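Fructosyl amine:oxygen oxidoreductase (Neosartorya fumigata, PDB 4WCT) probably uses a bound flavin-adenine dinucleotide and molecular oxygen to deglycate fructosyl amines (Amadori products) oxidatively. Local coordinates at residues M393-I396 against G397-A401; K407-K410 against E411-D414; M442-Q445 against Q446-E449. All coordinates share one frame; numbering follows the deposited sequence.

Contact 1 (M393-I396 against G397-A401)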
loop_
_atom_site.group_PDB
_atom_site.type_symbol
_atom_site.label_atom_id
_atom_site.label_comp_id
_atom_site.label_asym_id
_atom_site.label_seq_id
_atom_site.Cartn_x
_atom_site.Cartn_y
_atom_site.Cartn_z
ATOM N N MET A 393 -4.279 7.706 -0.527
ATOM C CA MET A 393 -5.728 7.494 -0.448
ATOM C C MET A 393 -6.580 8.729 -0.745
ATOM O O MET A 393 -7.588 8.611 -1.428
ATOM C CB MET A 393 -6.145 6.908 0.893
ATOM C CG MET A 393 -7.544 6.316 0.874
ATOM S SD MET A 393 -8.146 5.871 2.516
ATOM C CE MET A 393 -6.964 4.600 2.935
ATOM N N PRO A 394 -6.226 9.905 -0.170
ATOM C CA PRO A 394 -7.162 11.036 -0.312
ATOM C C PRO A 394 -7.289 11.515 -1.767
ATOM O O PRO A 394 -8.352 12.022 -2.140
ATOM C CB PRO A 394 -6.524 12.136 0.530
ATOM C CG PRO A 394 -5.613 11.428 1.480
ATOM C CD PRO A 394 -5.085 10.253 0.688
ATOM N N THR A 395 -6.239 11.356 -2.564
ATOM C CA THR A 395 -6.107 12.028 -3.849
ATOM C C THR A 395 -5.989 11.066 -5.018
ATOM O O THR A 395 -6.157 11.463 -6.151
ATOM C CB THR A 395 -4.870 12.966 -3.848
ATOM O OG1 THR A 395 -3.777 12.322 -3.141
ATOM C CG2 THR A 395 -5.215 14.256 -3.166
ATOM N N ILE A 396 -5.705 9.793 -4.742
ATOM C CA ILE A 396 -5.459 8.866 -5.851
ATOM C C ILE A 396 -6.702 8.698 -6.748
ATOM O O ILE A 396 -6.591 8.656 -7.982
ATOM C CB ILE A 396 -4.935 7.508 -5.347
ATOM C CG1 ILE A 396 -4.298 6.727 -6.516
ATOM C CG2 ILE A 396 -6.049 6.748 -4.670
ATOM C CD1 ILE A 396 -2.935 7.220 -6.918
ATOM N N GLY A 397 -7.889 8.763 -6.154
ATOM C CA GLY A 397 -9.110 8.755 -6.931
ATOM C C GLY A 397 -9.240 9.939 -7.865
ATOM O O GLY A 397 -9.884 9.831 -8.905
ATOM N N GLY A 398 -8.666 11.095 -7.509
ATOM C CA GLY A 398 -8.701 12.228 -8.443
ATOM C C GLY A 398 -7.804 12.011 -9.645
ATOM O O GLY A 398 -8.134 12.425 -10.755
ATOM N N PHE A 399 -6.593 11.517 -9.406
ATOM C CA PHE A 399 -5.717 11.126 -10.507
ATOM C C PHE A 399 -6.350 10.052 -11.372
ATOM O O PHE A 399 -6.305 10.133 -12.622
ATOM C CB PHE A 399 -4.362 10.650 -9.989
ATOM C CG PHE A 399 -3.554 11.726 -9.390
ATOM C CD1 PHE A 399 -2.891 12.647 -10.196
ATOM C CD2 PHE A 399 -3.444 11.837 -8.013
ATOM C CE1 PHE A 399 -2.135 13.671 -9.631
ATOM C CE2 PHE A 399 -2.692 12.852 -7.451
ATOM C CZ PHE A 399 -1.993 13.736 -8.253
ATOM N N ILE A 400 -6.992 9.061 -10.735
ATOM C CA ILE A 400 -7.664 8.002 -11.495
ATOM C C ILE A 400 -8.858 8.561 -12.317
ATOM O O ILE A 400 -8.998 8.250 -13.514
ATOM C CB ILE A 400 -8.125 6.870 -10.559
ATOM C CG1 ILE A 400 -6.904 6.127 -9.962
ATOM C CG2 ILE A 400 -9.037 5.888 -11.299
ATOM C CD1 ILE A 400 -7.181 5.366 -8.696
ATOM N N ALA A 401 -9.675 9.412 -11.708
ATOM C CA ALA A 401 -10.767 10.081 -12.441
ATOM C C ALA A 401 -10.231 10.947 -13.601
ATOM O O ALA A 401 -10.836 10.993 -14.705
ATOM C CB ALA A 401 -11.623 10.896 -11.500
#
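I396 and I400, one turn apart on helix 393-404, pass each other at a slant on the flank that this helix turns to what is probably the Rossmann-type dinucleotide-binding part of the FAD-dependent oxidoreductase fold. Along this alpha helix the side chains sort onto two flanks. On one, I396 CG1 meets I400 CD1 at 3.9 Å. The I396 branch takes that position because CG1 lies anti to the backbone N (chi1 -163°), while in I400 CG1 stands beside its own N and carries CD1 back along the helix. This brings I400 CG1 to 3.2 Å from I396 O, the carbonyl that also receives I400 N at 2.8 Å, so the oxygen is gripped by the amide and lined by the carbons of a single residue. The two isoleucines face helix 35-46, I396 against W36 and S39, I400 against T40, and I400 further reaches L380 and A382 of strand 379-383.

F399 serves the other flank. Its ring leans back over the preceding turn, with I396 CA at its edge, and meets F94 of helix 86-102 edge-to-face. The side chain of T395 packs on A98 and A101 of that same helix, while T395 O accepts F399 N at 3.3 Å in a nearly straight bond, and G398 N in a weak one bent to 130°. The ring's own approach to this oxygen is oblique, with F399 CD2 lying 3.3 Å from T395 O.

Contact 2 (K407-K410 against E411-D414)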
loop_
_atom_site.group_PDB
_atom_site.type_symbol
_atom_site.label_atom_id
_atom_site.label_comp_id
_atom_site.label_asym_id
_atom_site.label_seq_id
_atom_site.Cartn_x
_atom_site.Cartn_y
_atom_site.Cartn_z
ATOM N N LYS A 407 -7.276 13.394 -18.951
ATOM C CA LYS A 407 -6.532 14.574 -18.575
ATOM C C LYS A 407 -5.612 14.358 -17.379
ATOM O O LYS A 407 -5.376 15.257 -16.595
ATOM C CB LYS A 407 -7.497 15.701 -18.263
ATOM C CG LYS A 407 -8.513 15.367 -17.191
ATOM C CD LYS A 407 -9.619 16.417 -17.125
ATOM C CE LYS A 407 -9.985 16.716 -15.687
ATOM N NZ LYS A 407 -11.191 17.586 -15.612
ATOM N N LEU A 408 -5.077 13.162 -17.237
ATOM C CA LEU A 408 -4.059 12.954 -16.200
ATOM C C LEU A 408 -2.898 13.888 -16.447
ATOM O O LEU A 408 -2.398 13.987 -17.586
ATOM C CB LEU A 408 -3.613 11.481 -16.238
ATOM C CG LEU A 408 -2.636 11.019 -15.172
ATOM C CD1 LEU A 408 -3.187 11.289 -13.787
ATOM C CD2 LEU A 408 -2.372 9.534 -15.343
ATOM N N GLN A 409 -2.453 14.598 -15.410
ATOM C CA GLN A 409 -1.480 15.661 -15.612
ATOM C C GLN A 409 -0.135 15.184 -16.118
ATOM O O GLN A 409 0.305 14.049 -15.866
ATOM C CB GLN A 409 -1.308 16.536 -14.377
ATOM C CG GLN A 409 -0.697 15.817 -13.207
ATOM C CD GLN A 409 -0.716 16.645 -11.942
ATOM O OE1 GLN A 409 -1.637 16.544 -11.150
ATOM N NE2 GLN A 409 0.226 17.553 -11.829
ATOM N N LYS A 410 0.525 16.062 -16.856
ATOM C CA LYS A 410 1.727 15.674 -17.562
ATOM C C LYS A 410 2.867 15.235 -16.668
ATOM O O LYS A 410 3.685 14.450 -17.079
ATOM C CB LYS A 410 2.209 16.786 -18.507
ATOM C CG LYS A 410 2.707 18.033 -17.809
ATOM C CD LYS A 410 2.856 19.186 -18.806
ATOM C CE LYS A 410 3.660 20.341 -18.232
ATOM N NZ LYS A 410 2.811 21.161 -17.329
ATOM N N GLU A 411 2.914 15.725 -15.435
ATOM C CA GLU A 411 3.998 15.408 -14.538
ATOM C C GLU A 411 3.929 13.946 -14.060
ATOM O O GLU A 411 4.908 13.413 -13.497
ATOM C CB GLU A 411 3.959 16.350 -13.330
ATOM C CG GLU A 411 4.261 17.809 -13.661
ATOM C CD GLU A 411 3.086 18.587 -14.223
ATOM O OE1 GLU A 411 1.927 18.087 -14.241
ATOM O OE2 GLU A 411 3.337 19.706 -14.720
ATOM N N VAL A 412 2.792 13.287 -14.281
ATOM C CA VAL A 412 2.673 11.873 -13.872
ATOM C C VAL A 412 2.273 10.916 -14.988
ATOM O O VAL A 412 2.573 9.729 -14.899
ATOM C CB VAL A 412 1.758 11.632 -12.647
ATOM C CG1 VAL A 412 2.090 12.565 -11.502
ATOM C CG2 VAL A 412 0.291 11.706 -12.989
ATOM N N LYS A 413 1.590 11.414 -16.031
ATOM C CA LYS A 413 0.905 10.537 -16.968
ATOM C C LYS A 413 1.855 9.536 -17.655
ATOM O O LYS A 413 1.575 8.345 -17.782
ATOM C CB LYS A 413 0.221 11.404 -18.029
ATOM C CG LYS A 413 -0.457 10.635 -19.147
ATOM C CD LYS A 413 -1.025 11.602 -20.193
ATOM C CE LYS A 413 -2.009 10.898 -21.119
ATOM N NZ LYS A 413 -1.405 9.715 -21.792
ATOM N N ASP A 414 3.021 9.998 -18.028
ATOM C CA ASP A 414 3.959 9.157 -18.778
ATOM C C ASP A 414 4.794 8.221 -17.894
ATOM O O ASP A 414 5.290 7.202 -18.348
ATOM C CB ASP A 414 4.843 10.043 -19.634
ATOM C CG ASP A 414 4.073 10.699 -20.772
ATOM O OD1 ASP A 414 3.288 10.002 -21.434
ATOM O OD2 ASP A 414 4.262 11.911 -20.995
HETATM O O HOH W 1 4.746 11.968 -16.672
#
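L408 and V412 supply the apolar part of this turn, their side chains crossing at about a right angle with L408 CD1 3.6 Å from V412 CG2. L408 also rests on F399 of helix 393-404, and V412 on T93 and F94 of helix 86-102, so the pair joins the short helix 410-413 to both helices.

Backbone bonding centres on Q409 O, which accepts two amides: K413 N at 2.9 Å, nearly in line with the carbonyl, and V412 N at 3.0 Å from above the carbonyl plane. These i+4 and i+3 bonds start the short, weakly bonded helix 410-413. A water bridges the next step, donating to K410 O and accepting from D414 N.

The polar side chains meet at E411, whose chain bends at chi2 (81°) to fold its carboxylate back between two partners. Q409 NE2 gives a hydrogen bond of 3.0 Å to E411 OE1, coming from above a carboxylate plane that stands 87° from the amide. K410 NZ forms a salt bridge of 3.0 Å with E411 OE2, on the syn side but 31° out of the carboxylate plane.

With each oxygen claimed by a different donor, the carboxylate's rotation is probably restrained, and the nearby ammonium should help keep it ionised.

Contact 3 (M442-Q445 against Q446-E449)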
loop_
_atom_site.group_PDB
_atom_site.type_symbol
_atom_site.label_atom_id
_atom_site.label_comp_id
_atom_site.label_asym_id
_atom_site.label_seq_id
_atom_site.Cartn_x
_atom_site.Cartn_y
_atom_site.Cartn_z
ATOM N N MET A 442 11.252 -14.179 -1.128
ATOM C CA MET A 442 10.949 -15.476 -0.551
ATOM C C MET A 442 9.623 -15.999 -1.119
ATOM O O MET A 442 8.931 -15.272 -1.828
ATOM C CB MET A 442 10.936 -15.373 0.987
ATOM C CG MET A 442 12.328 -15.057 1.526
ATOM S SD MET A 442 13.613 -16.342 1.215
ATOM C CE MET A 442 13.304 -17.471 2.565
ATOM N N ASP A 443 9.411 -17.303 -1.000
ATOM C CA ASP A 443 8.317 -17.975 -1.696
ATOM C C ASP A 443 7.492 -18.711 -0.647
ATOM O O ASP A 443 8.028 -19.547 0.060
ATOM C CB ASP A 443 8.894 -18.957 -2.725
ATOM C CG ASP A 443 7.818 -19.684 -3.549
ATOM O OD1 ASP A 443 8.224 -20.515 -4.388
ATOM O OD2 ASP A 443 6.599 -19.383 -3.449
ATOM N N PHE A 444 6.199 -18.401 -0.532
ATOM C CA PHE A 444 5.320 -19.075 0.430
ATOM C C PHE A 444 5.205 -20.578 0.180
ATOM O O PHE A 444 4.904 -21.355 1.093
ATOM C CB PHE A 444 3.917 -18.444 0.419
ATOM C CG PHE A 444 3.823 -17.132 1.173
ATOM C CD1 PHE A 444 4.229 -17.035 2.484
ATOM C CD2 PHE A 444 3.254 -16.021 0.582
ATOM C CE1 PHE A 444 4.045 -15.869 3.192
ATOM C CE2 PHE A 444 3.075 -14.852 1.279
ATOM C CZ PHE A 444 3.512 -14.759 2.573
ATOM N N GLN A 445 5.469 -20.999 -1.044
ATOM C CA GLN A 445 5.434 -22.432 -1.363
ATOM C C GLN A 445 6.561 -23.174 -0.649
ATOM O O GLN A 445 6.525 -24.399 -0.587
ATOM C CB GLN A 445 5.520 -22.656 -2.861
ATOM C CG GLN A 445 4.285 -22.181 -3.617
ATOM C CD GLN A 445 3.061 -23.033 -3.343
ATOM O OE1 GLN A 445 3.106 -24.262 -3.486
ATOM N NE2 GLN A 445 2.013 -22.413 -2.804
ATOM N N GLN A 446 7.564 -22.440 -0.164
ATOM C CA GLN A 446 8.661 -23.033 0.610
ATOM C C GLN A 446 8.531 -22.801 2.106
ATOM O O GLN A 446 9.431 -23.149 2.872
ATOM C CB GLN A 446 9.993 -22.490 0.102
ATOM C CG GLN A 446 10.264 -22.866 -1.345
ATOM C CD GLN A 446 11.553 -22.279 -1.901
ATOM O OE1 GLN A 446 11.909 -21.134 -1.625
ATOM N NE2 GLN A 446 12.226 -23.050 -2.749
ATOM N N VAL A 447 7.367 -22.318 2.542
ATOM C CA VAL A 447 7.096 -22.121 3.969
ATOM C C VAL A 447 6.269 -23.296 4.426
ATOM O O VAL A 447 5.207 -23.543 3.908
ATOM C CB VAL A 447 6.380 -20.770 4.270
ATOM C CG1 VAL A 447 6.113 -20.616 5.754
ATOM C CG2 VAL A 447 7.227 -19.597 3.785
ATOM N N GLY A 448 6.777 -24.030 5.420
ATOM C CA GLY A 448 6.078 -25.209 5.909
ATOM C C GLY A 448 4.722 -24.877 6.494
ATOM O O GLY A 448 4.547 -23.838 7.124
ATOM N N GLU A 449 3.823 -25.846 6.483
ATOM C CA GLU A 449 2.525 -25.674 7.105
ATOM C C GLU A 449 2.622 -25.393 8.597
ATOM O O GLU A 449 1.775 -24.698 9.150
ATOM C CB GLU A 449 1.639 -26.914 6.869
ATOM C CG GLU A 449 1.007 -26.942 5.488
ATOM C CD GLU A 449 0.670 -28.345 5.014
ATOM O OE1 GLU A 449 -0.321 -28.919 5.517
ATOM O OE2 GLU A 449 1.373 -28.861 4.114
HETATM O O HOH W 2 11.693 -18.897 -0.198
#
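Q446 reaches back alongside D443 as the chain leaves strand 442-443, and these two residues, together with V447, illustrate how a strand end can be folded into a tight turn. The backbone of Q446 is held by D443 O, which accepts Q446 N at 2.9 Å from above the carbonyl plane. Beyond CG the glutamine side chain runs extended (chi2 177°), carrying its amide back toward D443, where Q446 OE1 comes 3.9 Å from D443 CB. A water closes this loop: it donates to Q446 OE1 at 2.7 Å and accepts from D443 N, tying the side chain to the strand backbone through one solvent molecule.

V447 continues the turn on its apolar side. Its amide N bonds F444 O at 3.0 Å, again from well above the carbonyl plane, and its side chain lies beside that of F444, both pointing the same way, with V447 CG2 4.2 Å from F444 CD1. F444 in turn stacks on Y305 and meets F323 edge-to-face.

The D443 carboxylate takes up a further amide of the turn: D443 OD2 accepts Q445 N at 3.1 Å, from 71° above the carboxylate plane, and also F308 N of strand 295-310. Q445 NE2 binds N307 of the same strand. Successive i to i+3 bonds of this kind mark a 3-10 turn, here opened by an Asx turn at D443, where strand 442-443 ends beside strand 295-310.

How the contacts relate
Contacts 1 and 2 are neighbours in sequence and in space, their centres about 13 Å apart, and they touch directly: F399 CE1 lies 3.3 Å from Q409 OE1, and F399 O lies 3.5 Å from L408 CD1. F399 thus bridges to the following turn, and F94 of helix 86-102 touches both F399 and V412. Contact 3 stands apart across the chain's centre, its own centre about 35 Å from that of contact 1 and about 40 Å from that of contact 2. The nearest atoms of contacts 1 and 3 are about 22 Å apart, whereas the side chain of I396 is about 7 Å from FAD and that of F444 about 10 Å.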